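Transcriptional regulator, TetR family (Marinobacter aquaeolei, PDB 3NNR) probably binds DNA through an N-terminal helix-turn-helix domain and regulates transcription. Local coordinates at residues 17-22 with 94-99; 4-9 with 43-48; 141-146 with 195-200. One frame throughout, in Å; residues are numbered along the deposited sequence.

In the fold
All three contacts tie pieces of an all-helical chain together, and contacts 1 and 2 share helix 6-21. Contact 2 sits at its start, a surface contact where T6 and R7 pack on H45 and F46 without a hydrogen bond between the segments. Contact 1, about 19 Å away between centres, holds the other end of that helix; it is partly buried and combines an asparagine bonded to backbone groups with a phenylalanine pair. Contact 3, also partly buried, lies on the opposite side of the chain's centre, its own centre about 36 Å from that of contact 1. There two loops meet through one backbone hydrogen bond, beside the second subunit.

Contact 1 (17-22 with 94-99); sequences LFNDKG and SYRFFH. With SO4 (sulfate ion), chain D.
F18 sets CD2 over one face of the F97 ring, toward its rim, while F18 CB lies 3.5 Å from F97 CG. The two side chains run side by side in the same direction, but their planes are 42° apart, so the rings meet obliquely. F98 CB covers the other face of F97, and I56 of helix 49-67 also touches the F97 side chain.

Next to this pair, N19 CG stands anti to the carbonyl carbon (chi1 -75°), and the amide meets the turn between helices 78-94 and 96-100 with both polar atoms. N19 OD1 accepts a hydrogen bond from F97 N at 3.0 Å and also lies at the edge of the F97 ring, in its plane. N19 ND2 donates to S94 O at 2.8 Å; that oxygen lies close to the amide plane, while ND2 stands above the carbonyl plane of S94. An alanine in place of N19 would probably leave F97 N and S94 O without these partners and the R96 guanidinium without the amide stacked on it.

R96 crosses N19 at about a right angle, its guanidinium plane 28° from the amide, with N19 CB over its centre. R96 NE bonds to W93 O, and R96 NH1 makes a weak bond to sulfate O3 at 3.0 Å. Using both ends of one amide fixes its rotation and joins the end of helix 6-21, in the probable DNA-binding domain, to the turn before helix 96-100.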
# COMPACT_ATOMS: atom_id res chain seq x y z
N LEU A 17 13.06 1.56 18.54
CA LEU A 17 11.84 1.27 19.33
C LEU A 17 10.59 1.42 18.44
O LEU A 17 9.76 0.53 18.45
CB LEU A 17 11.77 2.15 20.57
CG LEU A 17 12.80 1.88 21.68
CD1 LEU A 17 12.82 3.03 22.62
CD2 LEU A 17 12.55 0.56 22.45
N PHE A 18 10.51 2.47 17.61
CA PHE A 18 9.38 2.62 16.70
C PHE A 18 9.27 1.44 15.71
O PHE A 18 8.20 0.92 15.56
CB PHE A 18 9.37 3.95 15.91
CG PHE A 18 9.31 5.21 16.76
CD1 PHE A 18 8.77 5.24 18.05
CD2 PHE A 18 9.72 6.43 16.21
CE1 PHE A 18 8.73 6.46 18.81
CE2 PHE A 18 9.67 7.64 16.93
CZ PHE A 18 9.16 7.64 18.24
N ASN A 19 10.37 1.03 15.09
CA ASN A 19 10.41 -0.09 14.13
C ASN A 19 10.04 -1.43 14.78
O ASN A 19 9.28 -2.22 14.20
CB ASN A 19 11.81 -0.26 13.50
CG ASN A 19 12.18 0.80 12.43
OD1 ASN A 19 11.35 1.56 11.93
ND2 ASN A 19 13.44 0.77 12.05
N ASP A 20 10.55 -1.65 15.99
CA ASP A 20 10.37 -2.90 16.70
C ASP A 20 9.01 -3.01 17.39
O ASP A 20 8.35 -4.05 17.27
CB ASP A 20 11.51 -3.10 17.71
CG ASP A 20 11.54 -4.51 18.32
OD1 ASP A 20 11.63 -5.49 17.54
OD2 ASP A 20 11.49 -4.63 19.58
N LYS A 21 8.60 -1.99 18.15
CA LYS A 21 7.32 -2.02 18.92
C LYS A 21 6.14 -1.26 18.28
O LYS A 21 5.01 -1.47 18.68
CB LYS A 21 7.53 -1.45 20.34
CG LYS A 21 8.63 -2.07 21.20
CD LYS A 21 8.35 -3.46 21.63
CE LYS A 21 9.40 -3.94 22.64
NZ LYS A 21 9.34 -5.43 22.88
N GLY A 22 6.39 -0.37 17.32
CA GLY A 22 5.34 0.44 16.70
C GLY A 22 5.36 1.81 17.35
O GLY A 22 5.40 1.89 18.58
N SER A 94 14.53 -0.00 6.73
CA SER A 94 15.21 0.70 7.84
C SER A 94 14.31 1.72 8.56
O SER A 94 14.54 2.01 9.74
CB SER A 94 16.54 1.32 7.37
OG SER A 94 17.47 0.32 6.95
N TYR A 95 13.31 2.24 7.85
CA TYR A 95 12.39 3.21 8.38
C TYR A 95 10.96 2.64 8.34
O TYR A 95 9.99 3.38 8.22
CB TYR A 95 12.54 4.51 7.57
CG TYR A 95 13.87 5.19 7.82
CD1 TYR A 95 15.04 4.74 7.21
CD2 TYR A 95 13.97 6.30 8.68
CE1 TYR A 95 16.28 5.33 7.44
CE2 TYR A 95 15.24 6.94 8.92
CZ TYR A 95 16.39 6.44 8.29
OH TYR A 95 17.67 7.00 8.49
N ARG A 96 10.84 1.32 8.52
CA ARG A 96 9.55 0.62 8.40
C ARG A 96 8.43 1.19 9.27
O ARG A 96 7.26 1.07 8.88
CB ARG A 96 9.68 -0.93 8.57
CG ARG A 96 9.76 -1.42 10.01
CD ARG A 96 10.40 -2.82 10.17
NE ARG A 96 11.84 -2.65 10.16
CZ ARG A 96 12.70 -2.99 11.12
NH1 ARG A 96 12.33 -3.68 12.20
NH2 ARG A 96 13.98 -2.71 10.95
N PHE A 97 8.78 1.78 10.41
CA PHE A 97 7.78 2.39 11.33
C PHE A 97 6.95 3.51 10.67
O PHE A 97 5.79 3.71 11.02
CB PHE A 97 8.44 2.97 12.61
CG PHE A 97 8.89 4.40 12.45
CD1 PHE A 97 10.07 4.70 11.81
CD2 PHE A 97 8.06 5.46 12.87
CE1 PHE A 97 10.47 6.04 11.62
CE2 PHE A 97 8.43 6.78 12.67
CZ PHE A 97 9.64 7.07 12.03
N PHE A 98 7.56 4.22 9.74
CA PHE A 98 6.94 5.38 9.11
C PHE A 98 5.72 5.02 8.26
O PHE A 98 4.62 5.48 8.54
CB PHE A 98 7.99 6.14 8.31
CG PHE A 98 7.53 7.45 7.80
CD1 PHE A 98 7.49 8.54 8.63
CD2 PHE A 98 7.19 7.61 6.46
CE1 PHE A 98 7.07 9.77 8.16
CE2 PHE A 98 6.77 8.83 5.99
CZ PHE A 98 6.71 9.91 6.84
N HIS A 99 5.91 4.14 7.28
CA HIS A 99 4.79 3.74 6.39
C HIS A 99 3.67 2.96 7.08
O HIS A 99 2.53 2.96 6.62
CB HIS A 99 5.30 3.01 5.16
CG HIS A 99 6.27 3.83 4.39
ND1 HIS A 99 7.62 3.87 4.71
CD2 HIS A 99 6.10 4.70 3.35
CE1 HIS A 99 8.23 4.71 3.88
NE2 HIS A 99 7.33 5.21 3.05
S SO4 D . 9.24 -6.01 12.85
O1 SO4 D . 9.44 -7.35 12.28
O2 SO4 D . 8.14 -5.89 13.85
O3 SO4 D . 10.50 -5.64 13.52
O4 SO4 D . 8.89 -5.24 11.67

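Contact 2 (4-9 with 43-48); sequences MKTRDK and YYHFRN
The predicted helix-turn-helix of this TetR-type DNA-binding domain ends at H45 and F46, where helix 39-45 gives way to a loop, and here it meets the first turn of helix 6-21. The H45 ring lies between two neighbours. Y44 CD2 sits over the centre of one face, and the backbone of R7 approaches the opposite face, with R7 N offset toward the rim. R7 CB comes to 3.7 Å from H45 ND1. On the NE2 side of the ring, T6 brings up its methyl, T6 CG2 lying 3.8 Å from H45 NE2. That methyl stands anti to the backbone N of T6, a position that turns it toward the histidine.

R7 passes beyond the imidazole. Its chain leaves with CG anti to the backbone N (chi1 -177°) and stays extended from CG to NE, carrying NE out past the imidazole, with the guanidinium then lying against F46. One face of this group takes F46 CZ over its centre, and R7 CZ is 4.0 Å from F46 CZ. The two side chains cross at about a right angle, their flat groups 33° apart. R7 NH1 comes within 3.6 Å of H45 O, but this is not a hydrogen bond. The charge of R7 finds its partner in helix 49-67, where NH2 forms a salt bridge with E55.

The same helix also packs on F46 through I52 and E55, while I10 and L11 of helix 6-21 touch F46 too. F46 is thus buried between helices 6-21 and 49-67, just after the end of helix 39-45.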
# COMPACT_ATOMS: atom_id res chain seq x y z
N MSE A 4 29.27 9.44 19.89
CA MSE A 4 27.92 9.88 19.40
C MSE A 4 27.26 10.81 20.44
O MSE A 4 27.24 10.45 21.64
CB MSE A 4 27.03 8.66 19.15
CG MSE A 4 25.98 8.90 18.07
SE MSE A 4 24.68 7.46 17.79
CE MSE A 4 24.22 7.83 15.90
N LYS A 5 26.71 11.96 19.99
CA LYS A 5 26.10 12.93 20.93
C LYS A 5 24.74 12.38 21.41
O LYS A 5 24.07 11.62 20.71
CB LYS A 5 26.02 14.36 20.34
CG LYS A 5 26.26 15.48 21.41
CD LYS A 5 24.99 15.96 22.14
CE LYS A 5 25.29 16.35 23.58
NZ LYS A 5 26.45 17.27 23.68
N THR A 6 24.40 12.72 22.66
CA THR A 6 23.15 12.30 23.33
C THR A 6 21.91 12.39 22.40
O THR A 6 21.09 11.49 22.37
CB THR A 6 22.88 13.14 24.62
OG1 THR A 6 23.97 13.01 25.53
CG2 THR A 6 21.60 12.71 25.33
N ARG A 7 21.82 13.49 21.67
CA ARG A 7 20.77 13.76 20.70
C ARG A 7 20.70 12.70 19.59
O ARG A 7 19.61 12.27 19.19
CB ARG A 7 21.05 15.11 20.03
CG ARG A 7 20.00 15.59 19.04
CD ARG A 7 20.52 16.69 18.14
NE ARG A 7 19.44 17.10 17.25
CZ ARG A 7 18.43 17.91 17.59
NH1 ARG A 7 18.30 18.44 18.84
NH2 ARG A 7 17.50 18.21 16.69
N ASP A 8 21.86 12.34 19.06
CA ASP A 8 21.93 11.34 17.97
C ASP A 8 21.51 9.95 18.47
O ASP A 8 20.87 9.22 17.73
CB ASP A 8 23.30 11.35 17.29
CG ASP A 8 23.57 12.65 16.51
OD1 ASP A 8 22.66 13.16 15.80
OD2 ASP A 8 24.72 13.14 16.58
N LYS A 9 21.85 9.61 19.72
CA LYS A 9 21.40 8.39 20.35
C LYS A 9 19.88 8.41 20.44
O LYS A 9 19.22 7.41 20.07
CB LYS A 9 21.96 8.19 21.77
CG LYS A 9 23.43 7.80 21.89
CD LYS A 9 23.79 7.59 23.40
CE LYS A 9 25.27 7.20 23.59
NZ LYS A 9 25.69 7.20 25.04
N TYR A 43 13.66 15.99 27.09
CA TYR A 43 12.93 17.21 26.79
C TYR A 43 13.84 18.35 26.27
O TYR A 43 13.42 19.11 25.40
CB TYR A 43 12.08 17.64 27.99
CG TYR A 43 11.15 18.82 27.73
CD1 TYR A 43 9.90 18.65 27.14
CD2 TYR A 43 11.52 20.11 28.10
CE1 TYR A 43 9.05 19.76 26.90
CE2 TYR A 43 10.69 21.20 27.87
CZ TYR A 43 9.46 21.02 27.28
OH TYR A 43 8.68 22.12 27.06
N TYR A 44 15.09 18.45 26.77
CA TYR A 44 16.05 19.47 26.32
C TYR A 44 16.31 19.41 24.82
O TYR A 44 16.42 20.44 24.15
CB TYR A 44 17.39 19.32 27.07
CG TYR A 44 18.51 20.30 26.67
CD1 TYR A 44 18.38 21.67 26.87
CD2 TYR A 44 19.74 19.83 26.15
CE1 TYR A 44 19.46 22.58 26.50
CE2 TYR A 44 20.81 20.73 25.80
CZ TYR A 44 20.66 22.09 25.97
OH TYR A 44 21.69 22.95 25.62
N HIS A 45 16.44 18.17 24.33
CA HIS A 45 16.70 17.88 22.93
C HIS A 45 15.40 17.88 22.11
O HIS A 45 15.42 18.36 20.99
CB HIS A 45 17.46 16.53 22.81
CG HIS A 45 18.83 16.54 23.45
ND1 HIS A 45 19.90 17.18 22.87
CD2 HIS A 45 19.28 16.01 24.61
CE1 HIS A 45 20.96 17.05 23.66
NE2 HIS A 45 20.61 16.34 24.72
N PHE A 46 14.30 17.35 22.66
CA PHE A 46 13.01 17.23 21.95
C PHE A 46 11.78 17.48 22.82
O PHE A 46 11.45 16.66 23.67
CB PHE A 46 12.85 15.83 21.31
CG PHE A 46 13.91 15.51 20.30
CD1 PHE A 46 13.81 16.02 19.00
CD2 PHE A 46 15.01 14.72 20.63
CE1 PHE A 46 14.80 15.76 18.05
CE2 PHE A 46 16.01 14.45 19.68
CZ PHE A 46 15.90 14.97 18.38
N ARG A 47 11.06 18.57 22.52
CA ARG A 47 9.82 18.97 23.24
C ARG A 47 8.72 17.93 23.25
O ARG A 47 7.92 17.91 24.17
CB ARG A 47 9.27 20.31 22.69
N ASN A 48 8.66 17.05 22.25
CA ASN A 48 7.62 15.98 22.17
C ASN A 48 7.97 14.93 21.13
O ASN A 48 8.87 15.15 20.33
CB ASN A 48 6.24 16.59 21.85
CG ASN A 48 6.25 17.47 20.57
OD1 ASN A 48 6.63 17.01 19.47
ND2 ASN A 48 5.84 18.72 20.71

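Contact 3 (141-146 with 195-200); sequences QPQPED and VPYLTP
One backbone hydrogen bond joins the two loops: Q141 N donates to Y197 O at 2.8 Å, with the donor nearly along the C=O axis and an N-H...acceptor angle of 148°. The chain of Q141 lies beside the same oxygen, Q141 CG coming to 3.4 Å from Y197 O.

Apolar contact is slight. Q141 and T199 slide past each other in opposite directions, T199 CG2 resting 3.9 Å from Q141 CG. The T199 hydroxyl has its partner outside the two segments, bonding to G138 O, and the T199 backbone is hydrogen-bonded to I139.

The remaining contact sets an amide against an aromatic ring. Q143 bends at chi2 (-58°), which swings CD back toward Y197, and Q143 NE2 lies 3.3 Å from Y197 CD1. NE2 meets the ring obliquely; the side chains cross at about a right angle, amide and ring planes 50° apart. Y197 also packs on L147 and M151 of helix 145-160 and on P196 of the second subunit, and Y197 of that subunit packs on P196 of this chain. D146 adds a salt bridge to R214 of the second subunit.

With a single hydrogen bond between the segments and the rest van der Waals contact, the one bond ties the backbone at Q141 to that at Y197, while the Y197 side chain lies between the loop before helix 145-160 and the second subunit.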
# COMPACT_ATOMS: atom_id res chain seq x y z
N GLN A 141 10.76 0.62 -24.28
CA GLN A 141 10.18 1.35 -25.41
C GLN A 141 9.71 2.71 -24.89
O GLN A 141 9.16 2.78 -23.80
CB GLN A 141 9.04 0.54 -26.04
CG GLN A 141 9.59 -0.73 -26.73
CD GLN A 141 8.53 -1.72 -27.19
OE1 GLN A 141 7.32 -1.58 -26.93
NE2 GLN A 141 8.98 -2.76 -27.88
N PRO A 142 9.95 3.81 -25.65
CA PRO A 142 9.54 5.13 -25.16
C PRO A 142 8.03 5.21 -25.11
O PRO A 142 7.37 4.70 -26.02
CB PRO A 142 10.11 6.08 -26.22
CG PRO A 142 10.07 5.29 -27.48
CD PRO A 142 10.30 3.85 -27.09
N GLN A 143 7.48 5.81 -24.06
CA GLN A 143 6.02 5.90 -23.89
C GLN A 143 5.49 7.34 -23.78
O GLN A 143 6.23 8.22 -23.35
CB GLN A 143 5.60 5.05 -22.68
CG GLN A 143 5.82 3.52 -22.84
CD GLN A 143 5.07 2.89 -24.06
OE1 GLN A 143 4.00 3.35 -24.48
NE2 GLN A 143 5.66 1.83 -24.63
N PRO A 144 4.19 7.58 -24.17
CA PRO A 144 3.58 8.92 -24.05
C PRO A 144 3.66 9.50 -22.64
O PRO A 144 3.78 8.73 -21.68
CB PRO A 144 2.12 8.68 -24.45
CG PRO A 144 2.15 7.50 -25.35
CD PRO A 144 3.27 6.63 -24.83
N GLU A 145 3.59 10.82 -22.51
CA GLU A 145 3.73 11.48 -21.19
C GLU A 145 2.71 10.95 -20.15
O GLU A 145 3.08 10.75 -18.99
CB GLU A 145 3.66 13.01 -21.30
CG GLU A 145 4.28 13.75 -20.07
CD GLU A 145 3.90 15.23 -19.95
OE1 GLU A 145 3.40 15.85 -20.93
OE2 GLU A 145 4.12 15.79 -18.85
N ASP A 146 1.47 10.70 -20.59
CA ASP A 146 0.38 10.23 -19.70
C ASP A 146 0.52 8.79 -19.24
O ASP A 146 0.36 8.52 -18.04
CB ASP A 146 -0.98 10.44 -20.35
CG ASP A 146 -1.31 11.91 -20.52
OD1 ASP A 146 -0.95 12.72 -19.63
OD2 ASP A 146 -1.95 12.26 -21.53
N VAL A 195 7.88 -5.55 -17.93
CA VAL A 195 8.07 -6.75 -18.80
C VAL A 195 7.62 -6.60 -20.27
O VAL A 195 8.42 -6.86 -21.17
CB VAL A 195 7.40 -8.05 -18.19
CG1 VAL A 195 7.18 -9.17 -19.28
CG2 VAL A 195 8.23 -8.58 -17.03
N PRO A 196 6.35 -6.20 -20.53
CA PRO A 196 5.91 -6.06 -21.93
C PRO A 196 6.49 -4.88 -22.72
O PRO A 196 6.40 -4.89 -23.95
CB PRO A 196 4.40 -5.94 -21.81
CG PRO A 196 4.21 -5.27 -20.51
CD PRO A 196 5.29 -5.77 -19.60
N TYR A 197 7.06 -3.87 -22.04
CA TYR A 197 7.70 -2.72 -22.70
C TYR A 197 9.21 -2.90 -22.99
O TYR A 197 9.85 -1.97 -23.54
CB TYR A 197 7.49 -1.43 -21.89
CG TYR A 197 6.04 -1.10 -21.62
CD1 TYR A 197 5.16 -0.76 -22.67
CD2 TYR A 197 5.53 -1.10 -20.30
CE1 TYR A 197 3.80 -0.44 -22.42
CE2 TYR A 197 4.18 -0.78 -20.05
CZ TYR A 197 3.33 -0.45 -21.11
OH TYR A 197 2.02 -0.13 -20.83
N LEU A 198 9.79 -4.05 -22.65
CA LEU A 198 11.20 -4.30 -22.91
C LEU A 198 11.46 -4.39 -24.43
O LEU A 198 10.68 -5.03 -25.15
CB LEU A 198 11.69 -5.58 -22.22
CG LEU A 198 11.65 -5.62 -20.68
CD1 LEU A 198 12.01 -6.97 -20.17
CD2 LEU A 198 12.57 -4.58 -20.05
N THR A 199 12.52 -3.71 -24.89
CA THR A 199 12.95 -3.74 -26.30
C THR A 199 13.60 -5.08 -26.64
O THR A 199 14.03 -5.82 -25.73
CB THR A 199 14.01 -2.65 -26.61
OG1 THR A 199 15.16 -2.84 -25.76
CG2 THR A 199 13.46 -1.25 -26.40
N PRO A 200 13.70 -5.41 -27.95
CA PRO A 200 14.39 -6.65 -28.34
C PRO A 200 15.84 -6.76 -27.79
O PRO A 200 16.18 -7.84 -27.29
CB PRO A 200 14.35 -6.59 -29.87
CG PRO A 200 13.06 -5.88 -30.15
CD PRO A 200 12.96 -4.82 -29.10